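Local coordinates for protein esterase E25 (PDB 4Q05) that probably hydrolyses carboxylic ester bonds as a dimeric member of the bacterial hormone-sensitive lipase family, at residues Ser51-Leu54 / Tyr55-Ser59; Glu123-Pro126 / Asp127-Asp130; Phe185-Tyr188 / Gln189-Lys193; Ile313-Gln317 / Ser318-Ala322. One frame throughout, in Å; residues are numbered along the deposited sequence.

Contact 1 (Ser51-Leu54 / Tyr55-Ser59); sequences SDVL and YNIIS
Leu-54 packs against Ile-58 within the first turns of helix 52-59, a short N-terminal helix outside the central sheet, in a local contact between residues one helical turn apart. Ser-51 is its N-cap: a chi1 of 68° keeps OG beside the backbone N and turns it back over the opening turn, where it accepts from Leu-54 N at 3.0 Å. The same OG is hydrogen-bonded to Glu-343, so the cap also ties this helix start to helix 342-358. Four i to i+4 bonds follow, beginning with Tyr-55 N to Ser-51 O at 2.8 Å and ending with Ile-58 N to Leu-54 O, also 2.8 Å and nearly straight at 170°. Beside this last bond the side chains of Leu-54 and Ile-58 meet at a slant, Leu-54 CG lying 3.8 Å from Ile-58 CD1. Ile-58 extends along its CG1 arm, which also passes 3.4 Å from Leu-54 O. On the next face Val-53 CG1 and Ile-57 CD1 come together more loosely, at 4.4 Å. Around this helix, Leu-54 and Val-53 face the start of helix 342-358 through Glu-343 and Pro-342, while Ile-58 packs on Trp-37 of the second subunit.

Contact 2 (Glu123-Pro126 / Asp127-Asp130); sequences EVAP and DLED
Residues 126-128 wind into a short 3-10 segment, and the bonds that hold it run from Ala-125 to Glu-129: Leu-128 N donates to Ala-125 O at 2.7 Å, and Glu-129 N to Pro-126 O at 3.2 Å. In both bonds the donor stands well above the plane of the accepting carbonyl, 53° out of it in the first, as the tight winding brings it in steeply. The turn lies in the connection from strand 114-120 to strand 132-136 of the alpha/beta hydrolase sheet. On its inner side Ala-125 CB meets the branch of Leu-128, 3.9 Å from CG, and the pair faces Asn-352 of helix 342-358; Leu-128 also touches Leu-356 there. On another side Val-124 and Glu-129 cross at about a right angle. Glu-129 has CG anti to its amide nitrogen (chi1 177°) and a bend at chi2, which together bring OE1 back to 3.7 Å from Val-124 CG1. The other carboxylate oxygen, OE2, is salt-bridged to Arg-163, which probably helps fix the rotation of the group. A water bridges the turn to the residue after it, donating to Pro-126 O at 3.1 Å and accepting from Asp-130 N at 3.0 Å.

Contact 3 (Phe185-Tyr188 / Gln189-Lys193); sequences FTVY and QHLLK
Gln-189, Tyr-188 and Phe-185 carry this local contact along helix 179-194, part of the alpha/beta hydrolase fold. Gln-189 lies over one face of the Phe-185 ring: its CG stands 3.7 Å from the ring centroid in a CH-pi contact, and the amide beyond it is turned nearly parallel to the ring, 17° between the planes, with CD 3.3 Å from Phe-185 CZ. The bend of the Gln-189 chain at chi2 (-127°) lays the amide along the ring. Were Phe-185 replaced by an alanine, the Gln-189 amide would probably lose the surface it rests on and be free to turn, and His-218 its edge-to-face partner. Three residues after Phe-185, Tyr-188 repeats the pattern with an aliphatic partner: Leu-192 CD2 sits 4.3 Å from the ring centroid over one face, while CD1 lies 3.7 Å from Tyr-188 CE2. The tyrosine hydroxyl reaches past the leucine to the carbonyl oxygen of Asp-225. Beneath both pairs run the helical bonds, Gln-189 N to Phe-185 O being 2.8 Å. The chemistry is therefore chiefly carbon against pi surface: dispersion probably contributes most to each pair, and the amide lies with its face, not its polar edge, toward the ring.

Contact 4 (Ile313-Gln317 / Ser318-Ala322); sequences IKLRQ and SGVVA
A Schellman motif closes helix 305-317 just before strand 322-327, and Arg-316 clamps the chain that leaves it. Two backbone bonds define the motif: Val-320 N reaches back to Leu-315 O at 3.0 Å, and inside it Gly-319 N donates to Arg-316 O at 3.0 Å. Gly-319, the C-prime residue, has positive phi (79°), an angle that glycine adopts more readily than other residues. Leu-315 O is gripped twice, since Ser-318 N also donates to it, from the opposite face of its plane to Val-320 N. Ser-318 adds a side-chain bond, its OG donating to Lys-314 O at 2.7 Å; a chi1 of -58°, placing OG beside its own amide, turns the hydroxyl back onto the last turn. In the alpha/beta hydrolase fold this is the passage from a helix to strand 322-327, one of the two outermost strands of the sheet within this chain, and the apolar side of the turn faces inward: Leu-315 CB touches Ala-322 CB at 3.9 Å and Val-320 CB at 4.0 Å. Arg-316 folds over the exiting chain, bent at both chi2 and chi3. Its NH1 donates to Ala-322 O at 2.9 Å, with the acceptor, which also accepts from His-312 NE2, at the guanidinium edge, while NH2 makes a salt bridge to Glu-350 of the second subunit. A leucine in place of Arg-316 would probably leave that glutamate without its mate across the dimer interface and Ala-322 O with one donor fewer. A water donates to both Arg-316 O and Val-320 O, bridging the helix end to the outgoing chain.

Overall arrangement
From the N terminus the four contacts follow in series, each closing within its own short run of chain, so none nests in or crosses another. Contact 1 starts helix 52-59 and leans on helix 342-358. Contact 2 turns the connection between strands 114-120 and 132-136 and rests on a later part of that same helix, about 20 Å from contact 1 between nearest atoms. Contact 3, on helix 179-194, covers strands 114-120 and 164-168 and faces helix 206-221; it lies across the chain's centre from contact 1. Contact 4 leads helix 305-317 into strand 322-327. Contacts 1 and 4 both touch the second subunit, although about 21 Å separates their nearest atoms.

Contact 1 (Ser51-Leu54 / Tyr55-Ser59)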
loop_
_atom_site.group_PDB
_atom_site.type_symbol
_atom_site.label_atom_id
_atom_site.label_comp_id
_atom_site.label_asym_id
_atom_site.label_seq_id
_atom_site.Cartn_x
_atom_site.Cartn_y
_atom_site.Cartn_z
ATOM N N SER A 51 -3.861 0.269 -15.788
ATOM C CA SER A 51 -4.103 -0.430 -17.047
ATOM C C SER A 51 -5.012 0.405 -17.939
ATOM O O SER A 51 -5.753 1.264 -17.457
ATOM C CB SER A 51 -4.789 -1.771 -16.789
ATOM O OG SER A 51 -6.110 -1.553 -16.302
ATOM N N ASP A 52 -4.978 0.148 -19.238
ATOM C CA ASP A 52 -5.927 0.795 -20.138
ATOM C C ASP A 52 -7.363 0.551 -19.701
ATOM O O ASP A 52 -8.175 1.464 -19.699
ATOM C CB ASP A 52 -5.712 0.330 -21.578
ATOM C CG ASP A 52 -4.378 0.783 -22.129
ATOM O OD1 ASP A 52 -3.767 1.690 -21.512
ATOM O OD2 ASP A 52 -3.935 0.239 -23.162
ATOM N N VAL A 53 -7.674 -0.679 -19.314
ATOM C CA VAL A 53 -9.027 -1.004 -18.868
ATOM C C VAL A 53 -9.455 -0.109 -17.697
ATOM O O VAL A 53 -10.546 0.461 -17.702
ATOM C CB VAL A 53 -9.145 -2.494 -18.459
ATOM C CG1 VAL A 53 -10.534 -2.801 -17.913
ATOM C CG2 VAL A 53 -8.818 -3.405 -19.640
ATOM N N LEU A 54 -8.603 0.009 -16.682
ATOM C CA LEU A 54 -8.969 0.792 -15.498
ATOM C C LEU A 54 -8.965 2.282 -15.827
ATOM O O LEU A 54 -9.863 3.039 -15.420
ATOM C CB LEU A 54 -8.019 0.496 -14.334
ATOM C CG LEU A 54 -8.335 1.269 -13.060
ATOM C CD1 LEU A 54 -9.757 0.964 -12.620
ATOM C CD2 LEU A 54 -7.331 0.930 -11.948
ATOM N N TYR A 55 -7.960 2.703 -16.586
ATOM C CA TYR A 55 -7.906 4.077 -17.059
ATOM C C TYR A 55 -9.212 4.459 -17.771
ATOM O O TYR A 55 -9.779 5.535 -17.540
ATOM C CB TYR A 55 -6.735 4.257 -18.004
ATOM C CG TYR A 55 -6.595 5.671 -18.523
ATOM C CD1 TYR A 55 -7.286 6.087 -19.656
ATOM C CD2 TYR A 55 -5.771 6.590 -17.882
ATOM C CE1 TYR A 55 -7.160 7.382 -20.144
ATOM C CE2 TYR A 55 -5.634 7.892 -18.366
ATOM C CZ TYR A 55 -6.338 8.279 -19.495
ATOM O OH TYR A 55 -6.218 9.559 -19.983
ATOM N N ASN A 56 -9.700 3.578 -18.633
ATOM C CA ASN A 56 -10.936 3.884 -19.359
ATOM C C ASN A 56 -12.158 3.908 -18.439
ATOM O O ASN A 56 -13.011 4.786 -18.549
ATOM C CB ASN A 56 -11.124 2.927 -20.542
ATOM C CG ASN A 56 -10.131 3.201 -21.663
ATOM O OD1 ASN A 56 -9.699 4.341 -21.852
ATOM N ND2 ASN A 56 -9.752 2.157 -22.403
ATOM N N ILE A 57 -12.230 2.956 -17.514
ATOM C CA ILE A 57 -13.299 2.968 -16.529
ATOM C C ILE A 57 -13.314 4.294 -15.781
ATOM O O ILE A 57 -14.346 4.954 -15.667
ATOM C CB ILE A 57 -13.151 1.827 -15.519
ATOM C CG1 ILE A 57 -13.501 0.489 -16.177
ATOM C CG2 ILE A 57 -14.045 2.070 -14.308
ATOM C CD1 ILE A 57 -13.326 -0.699 -15.255
ATOM N N ILE A 58 -12.157 4.688 -15.271
ATOM C CA ILE A 58 -12.069 5.908 -14.482
ATOM C C ILE A 58 -12.371 7.126 -15.339
ATOM O O ILE A 58 -13.069 8.051 -14.910
ATOM C CB ILE A 58 -10.667 6.053 -13.865
ATOM C CG1 ILE A 58 -10.497 5.030 -12.732
ATOM C CG2 ILE A 58 -10.455 7.473 -13.375
ATOM C CD1 ILE A 58 -9.086 4.904 -12.188
ATOM N N SER A 59 -11.828 7.123 -16.552
ATOM C CA SER A 59 -12.009 8.238 -17.477
ATOM C C SER A 59 -13.480 8.442 -17.848
ATOM O O SER A 59 -13.911 9.561 -18.105
ATOM C CB SER A 59 -11.165 8.024 -18.733
ATOM O OG SER A 59 -11.247 9.147 -19.585
#

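Contact 2 (Glu123-Pro126 / Asp127-Asp130)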
loop_
_atom_site.group_PDB
_atom_site.type_symbol
_atom_site.label_atom_id
_atom_site.label_comp_id
_atom_site.label_asym_id
_atom_site.label_seq_id
_atom_site.Cartn_x
_atom_site.Cartn_y
_atom_site.Cartn_z
ATOM N N GLU A 123 -13.144 -24.057 -13.526
ATOM C CA GLU A 123 -11.791 -24.530 -13.312
ATOM C C GLU A 123 -11.382 -24.334 -11.863
ATOM O O GLU A 123 -11.294 -23.211 -11.381
ATOM C CB GLU A 123 -10.824 -23.799 -14.249
ATOM C CG GLU A 123 -9.371 -24.255 -14.170
ATOM C CD GLU A 123 -8.461 -23.433 -15.081
ATOM O OE1 GLU A 123 -8.990 -22.720 -15.962
ATOM O OE2 GLU A 123 -7.225 -23.483 -14.903
ATOM N N VAL A 124 -11.147 -25.436 -11.167
ATOM C CA VAL A 124 -10.612 -25.385 -9.818
ATOM C C VAL A 124 -9.172 -25.871 -9.871
ATOM O O VAL A 124 -8.897 -26.932 -10.430
ATOM C CB VAL A 124 -11.424 -26.275 -8.867
ATOM C CG1 VAL A 124 -10.780 -26.317 -7.500
ATOM C CG2 VAL A 124 -12.868 -25.780 -8.780
ATOM N N ALA A 125 -8.250 -25.095 -9.307
ATOM C CA ALA A 125 -6.839 -25.464 -9.339
ATOM C C ALA A 125 -6.631 -26.820 -8.680
ATOM O O ALA A 125 -7.204 -27.103 -7.628
ATOM C CB ALA A 125 -5.985 -24.412 -8.665
ATOM N N PRO A 126 -5.804 -27.670 -9.302
ATOM C CA PRO A 126 -5.556 -29.016 -8.778
ATOM C C PRO A 126 -5.327 -29.024 -7.268
ATOM O O PRO A 126 -5.981 -29.787 -6.552
ATOM C CB PRO A 126 -4.286 -29.441 -9.519
ATOM C CG PRO A 126 -4.401 -28.741 -10.848
ATOM C CD PRO A 126 -5.064 -27.413 -10.553
ATOM N N ASP A 127 -4.423 -28.184 -6.779
ATOM C CA ASP A 127 -4.118 -28.201 -5.351
ATOM C C ASP A 127 -5.152 -27.450 -4.508
ATOM O O ASP A 127 -4.996 -27.355 -3.297
ATOM C CB ASP A 127 -2.710 -27.666 -5.069
ATOM C CG ASP A 127 -1.612 -28.568 -5.623
ATOM O OD1 ASP A 127 -1.801 -29.806 -5.660
ATOM O OD2 ASP A 127 -0.554 -28.035 -6.021
ATOM N N LEU A 128 -6.195 -26.916 -5.147
ATOM C CA LEU A 128 -7.292 -26.266 -4.417
ATOM C C LEU A 128 -8.566 -27.102 -4.476
ATOM O O LEU A 128 -9.631 -26.689 -3.997
ATOM C CB LEU A 128 -7.558 -24.864 -4.958
ATOM C CG LEU A 128 -6.395 -23.884 -4.805
ATOM C CD1 LEU A 128 -6.814 -22.485 -5.239
ATOM C CD2 LEU A 128 -5.905 -23.885 -3.364
ATOM N N GLU A 129 -8.441 -28.290 -5.054
ATOM C CA GLU A 129 -9.575 -29.184 -5.239
ATOM C C GLU A 129 -10.244 -29.612 -3.922
ATOM O O GLU A 129 -11.455 -29.781 -3.876
ATOM C CB GLU A 129 -9.149 -30.402 -6.072
ATOM C CG GLU A 129 -10.235 -31.426 -6.275
ATOM C CD GLU A 129 -11.417 -30.881 -7.043
ATOM O OE1 GLU A 129 -11.220 -29.974 -7.873
ATOM O OE2 GLU A 129 -12.541 -31.372 -6.815
ATOM N N ASP A 130 -9.468 -29.790 -2.857
ATOM C CA ASP A 130 -10.057 -30.128 -1.558
ATOM C C ASP A 130 -10.108 -28.916 -0.633
ATOM O O ASP A 130 -10.209 -29.056 0.589
ATOM C CB ASP A 130 -9.271 -31.244 -0.872
ATOM C CG ASP A 130 -7.872 -30.809 -0.464
ATOM O OD1 ASP A 130 -7.361 -29.813 -1.027
ATOM O OD2 ASP A 130 -7.282 -31.476 0.410
HETATM O O HOH W 1 -6.735 -30.763 -3.707
#

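Contact 3 (Phe185-Tyr188 / Gln189-Lys193)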
loop_
_atom_site.group_PDB
_atom_site.type_symbol
_atom_site.label_atom_id
_atom_site.label_comp_id
_atom_site.label_asym_id
_atom_site.label_seq_id
_atom_site.Cartn_x
_atom_site.Cartn_y
_atom_site.Cartn_z
ATOM N N PHE A 185 -20.398 -17.334 12.133
ATOM C CA PHE A 185 -19.901 -18.336 13.072
ATOM C C PHE A 185 -20.608 -19.684 12.889
ATOM O O PHE A 185 -19.972 -20.738 12.887
ATOM C CB PHE A 185 -20.064 -17.835 14.502
ATOM C CG PHE A 185 -19.601 -18.811 15.540
ATOM C CD1 PHE A 185 -18.252 -19.020 15.754
ATOM C CD2 PHE A 185 -20.515 -19.515 16.302
ATOM C CE1 PHE A 185 -17.818 -19.920 16.709
ATOM C CE2 PHE A 185 -20.089 -20.416 17.262
ATOM C CZ PHE A 185 -18.737 -20.614 17.467
ATOM N N THR A 186 -21.926 -19.639 12.716
ATOM C CA THR A 186 -22.722 -20.856 12.549
ATOM C C THR A 186 -22.244 -21.670 11.363
ATOM O O THR A 186 -22.030 -22.874 11.466
ATOM C CB THR A 186 -24.218 -20.512 12.358
ATOM O OG1 THR A 186 -24.744 -19.994 13.581
ATOM C CG2 THR A 186 -25.016 -21.736 11.966
ATOM N N VAL A 187 -22.059 -21.006 10.226
ATOM C CA VAL A 187 -21.607 -21.706 9.038
ATOM C C VAL A 187 -20.194 -22.236 9.233
ATOM O O VAL A 187 -19.889 -23.380 8.881
ATOM C CB VAL A 187 -21.662 -20.799 7.792
ATOM C CG1 VAL A 187 -20.954 -21.464 6.617
ATOM C CG2 VAL A 187 -23.098 -20.497 7.443
ATOM N N TYR A 188 -19.329 -21.413 9.807
ATOM C CA TYR A 188 -17.954 -21.851 10.045
ATOM C C TYR A 188 -17.899 -23.097 10.944
ATOM O O TYR A 188 -17.204 -24.064 10.632
ATOM C CB TYR A 188 -17.123 -20.727 10.659
ATOM C CG TYR A 188 -15.658 -21.064 10.780
ATOM C CD1 TYR A 188 -14.831 -21.046 9.659
ATOM C CD2 TYR A 188 -15.102 -21.404 12.008
ATOM C CE1 TYR A 188 -13.489 -21.358 9.757
ATOM C CE2 TYR A 188 -13.761 -21.712 12.118
ATOM C CZ TYR A 188 -12.958 -21.681 10.986
ATOM O OH TYR A 188 -11.619 -21.987 11.080
ATOM N N GLN A 189 -18.624 -23.068 12.060
ATOM C CA GLN A 189 -18.640 -24.221 12.961
ATOM C C GLN A 189 -19.100 -25.467 12.237
ATOM O O GLN A 189 -18.516 -26.538 12.393
ATOM C CB GLN A 189 -19.539 -23.968 14.171
ATOM C CG GLN A 189 -18.872 -23.142 15.258
ATOM C CD GLN A 189 -18.927 -23.811 16.632
ATOM O OE1 GLN A 189 -20.014 -24.033 17.190
ATOM N NE2 GLN A 189 -17.752 -24.137 17.183
ATOM N N HIS A 190 -20.154 -25.330 11.439
ATOM C CA HIS A 190 -20.655 -26.460 10.676
ATOM C C HIS A 190 -19.574 -27.034 9.781
ATOM O O HIS A 190 -19.402 -28.248 9.704
ATOM C CB HIS A 190 -21.869 -26.063 9.845
ATOM C CG HIS A 190 -22.313 -27.122 8.884
ATOM N ND1 HIS A 190 -23.115 -28.177 9.257
ATOM C CD2 HIS A 190 -22.065 -27.289 7.560
ATOM C CE1 HIS A 190 -23.345 -28.951 8.211
ATOM N NE2 HIS A 190 -22.722 -28.431 7.167
ATOM N N LEU A 191 -18.841 -26.155 9.105
ATOM C CA LEU A 191 -17.794 -26.597 8.199
ATOM C C LEU A 191 -16.696 -27.381 8.915
ATOM O O LEU A 191 -16.201 -28.372 8.382
ATOM C CB LEU A 191 -17.201 -25.403 7.436
ATOM C CG LEU A 191 -18.172 -24.716 6.476
ATOM C CD1 LEU A 191 -17.586 -23.410 5.961
ATOM C CD2 LEU A 191 -18.528 -25.652 5.318
ATOM N N LEU A 192 -16.319 -26.938 10.113
ATOM C CA LEU A 192 -15.308 -27.648 10.894
ATOM C C LEU A 192 -15.756 -29.052 11.304
ATOM O O LEU A 192 -14.918 -29.926 11.510
ATOM C CB LEU A 192 -14.901 -26.860 12.136
ATOM C CG LEU A 192 -14.140 -25.552 11.896
ATOM C CD1 LEU A 192 -13.133 -25.299 12.995
ATOM C CD2 LEU A 192 -13.452 -25.574 10.551
ATOM N N LYS A 193 -17.064 -29.267 11.433
ATOM C CA LYS A 193 -17.588 -30.613 11.664
ATOM C C LYS A 193 -17.278 -31.498 10.462
ATOM O O LYS A 193 -17.180 -32.720 10.584
ATOM C CB LYS A 193 -19.107 -30.589 11.905
ATOM C CG LYS A 193 -19.525 -30.319 13.348
ATOM C CD LYS A 193 -21.060 -30.208 13.511
ATOM C CE LYS A 193 -21.782 -31.559 13.384
ATOM N NZ LYS A 193 -22.394 -31.809 12.033
#

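Contact 4 (Ile313-Gln317 / Ser318-Ala322)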
loop_
_atom_site.group_PDB
_atom_site.type_symbol
_atom_site.label_atom_id
_atom_site.label_comp_id
_atom_site.label_asym_id
_atom_site.label_seq_id
_atom_site.Cartn_x
_atom_site.Cartn_y
_atom_site.Cartn_z
ATOM N N ILE A 313 -0.554 -3.355 8.527
ATOM C CA ILE A 313 0.577 -3.016 9.379
ATOM C C ILE A 313 0.371 -3.648 10.744
ATOM O O ILE A 313 1.296 -4.223 11.302
ATOM C CB ILE A 313 0.783 -1.486 9.495
ATOM C CG1 ILE A 313 1.305 -0.924 8.164
ATOM C CG2 ILE A 313 1.780 -1.146 10.615
ATOM C CD1 ILE A 313 2.659 -1.573 7.712
ATOM N N LYS A 314 -0.848 -3.567 11.276
ATOM C CA LYS A 314 -1.100 -4.147 12.598
ATOM C C LYS A 314 -0.889 -5.660 12.572
ATOM O O LYS A 314 -0.344 -6.242 13.512
ATOM C CB LYS A 314 -2.502 -3.784 13.135
ATOM C CG LYS A 314 -2.714 -4.247 14.602
ATOM C CD LYS A 314 -3.984 -3.668 15.224
ATOM C CE LYS A 314 -4.082 -4.045 16.709
ATOM N NZ LYS A 314 -5.245 -3.403 17.379
ATOM N N LEU A 315 -1.305 -6.304 11.490
ATOM C CA LEU A 315 -1.032 -7.735 11.337
ATOM C C LEU A 315 0.468 -8.016 11.357
ATOM O O LEU A 315 0.943 -8.867 12.127
ATOM C CB LEU A 315 -1.652 -8.280 10.045
ATOM C CG LEU A 315 -3.180 -8.240 10.002
ATOM C CD1 LEU A 315 -3.679 -8.356 8.585
ATOM C CD2 LEU A 315 -3.758 -9.358 10.864
ATOM N N ARG A 316 1.220 -7.312 10.512
ATOM C CA ARG A 316 2.668 -7.520 10.465
ATOM C C ARG A 316 3.310 -7.298 11.831
ATOM O O ARG A 316 4.157 -8.070 12.261
ATOM C CB ARG A 316 3.324 -6.613 9.423
ATOM C CG ARG A 316 2.873 -6.883 7.983
ATOM C CD ARG A 316 3.223 -8.291 7.466
ATOM N NE ARG A 316 4.657 -8.545 7.354
ATOM C CZ ARG A 316 5.306 -8.802 6.212
ATOM N NH1 ARG A 316 4.667 -8.840 5.050
ATOM N NH2 ARG A 316 6.614 -9.027 6.228
ATOM N N GLN A 317 2.895 -6.240 12.508
ATOM C CA GLN A 317 3.419 -5.930 13.831
ATOM C C GLN A 317 3.032 -7.000 14.848
ATOM O O GLN A 317 3.648 -7.114 15.903
ATOM C CB GLN A 317 2.954 -4.538 14.276
ATOM C CG GLN A 317 3.668 -3.421 13.521
ATOM C CD GLN A 317 3.115 -2.043 13.825
ATOM O OE1 GLN A 317 2.117 -1.901 14.514
ATOM N NE2 GLN A 317 3.750 -1.022 13.282
ATOM N N SER A 318 2.029 -7.803 14.511
ATOM C CA SER A 318 1.541 -8.821 15.433
ATOM C C SER A 318 2.051 -10.185 15.012
ATOM O O SER A 318 1.572 -11.219 15.482
ATOM C CB SER A 318 0.009 -8.806 15.500
ATOM O OG SER A 318 -0.451 -7.526 15.890
ATOM N N GLY A 319 3.035 -10.185 14.121
ATOM C CA GLY A 319 3.712 -11.415 13.771
ATOM C C GLY A 319 2.927 -12.262 12.797
ATOM O O GLY A 319 3.172 -13.461 12.663
ATOM N N VAL A 320 1.988 -11.643 12.097
ATOM C CA VAL A 320 1.175 -12.376 11.134
ATOM C C VAL A 320 1.733 -12.229 9.722
ATOM O O VAL A 320 2.193 -11.165 9.339
ATOM C CB VAL A 320 -0.278 -11.867 11.146
ATOM C CG1 VAL A 320 -1.103 -12.608 10.117
ATOM C CG2 VAL A 320 -0.887 -12.013 12.554
ATOM N N VAL A 321 1.690 -13.302 8.949
ATOM C CA VAL A 321 1.994 -13.206 7.532
ATOM C C VAL A 321 0.877 -12.410 6.870
ATOM O O VAL A 321 -0.290 -12.801 6.914
ATOM C CB VAL A 321 2.102 -14.599 6.889
ATOM C CG1 VAL A 321 2.379 -14.472 5.393
ATOM C CG2 VAL A 321 3.200 -15.424 7.580
ATOM N N ALA A 322 1.221 -11.266 6.301
ATOM C CA ALA A 322 0.222 -10.451 5.623
ATOM C C ALA A 322 0.836 -9.802 4.395
ATOM O O ALA A 322 1.883 -9.157 4.477
ATOM C CB ALA A 322 -0.355 -9.405 6.569
HETATM O O HOH W 2 4.851 -10.365 10.557
#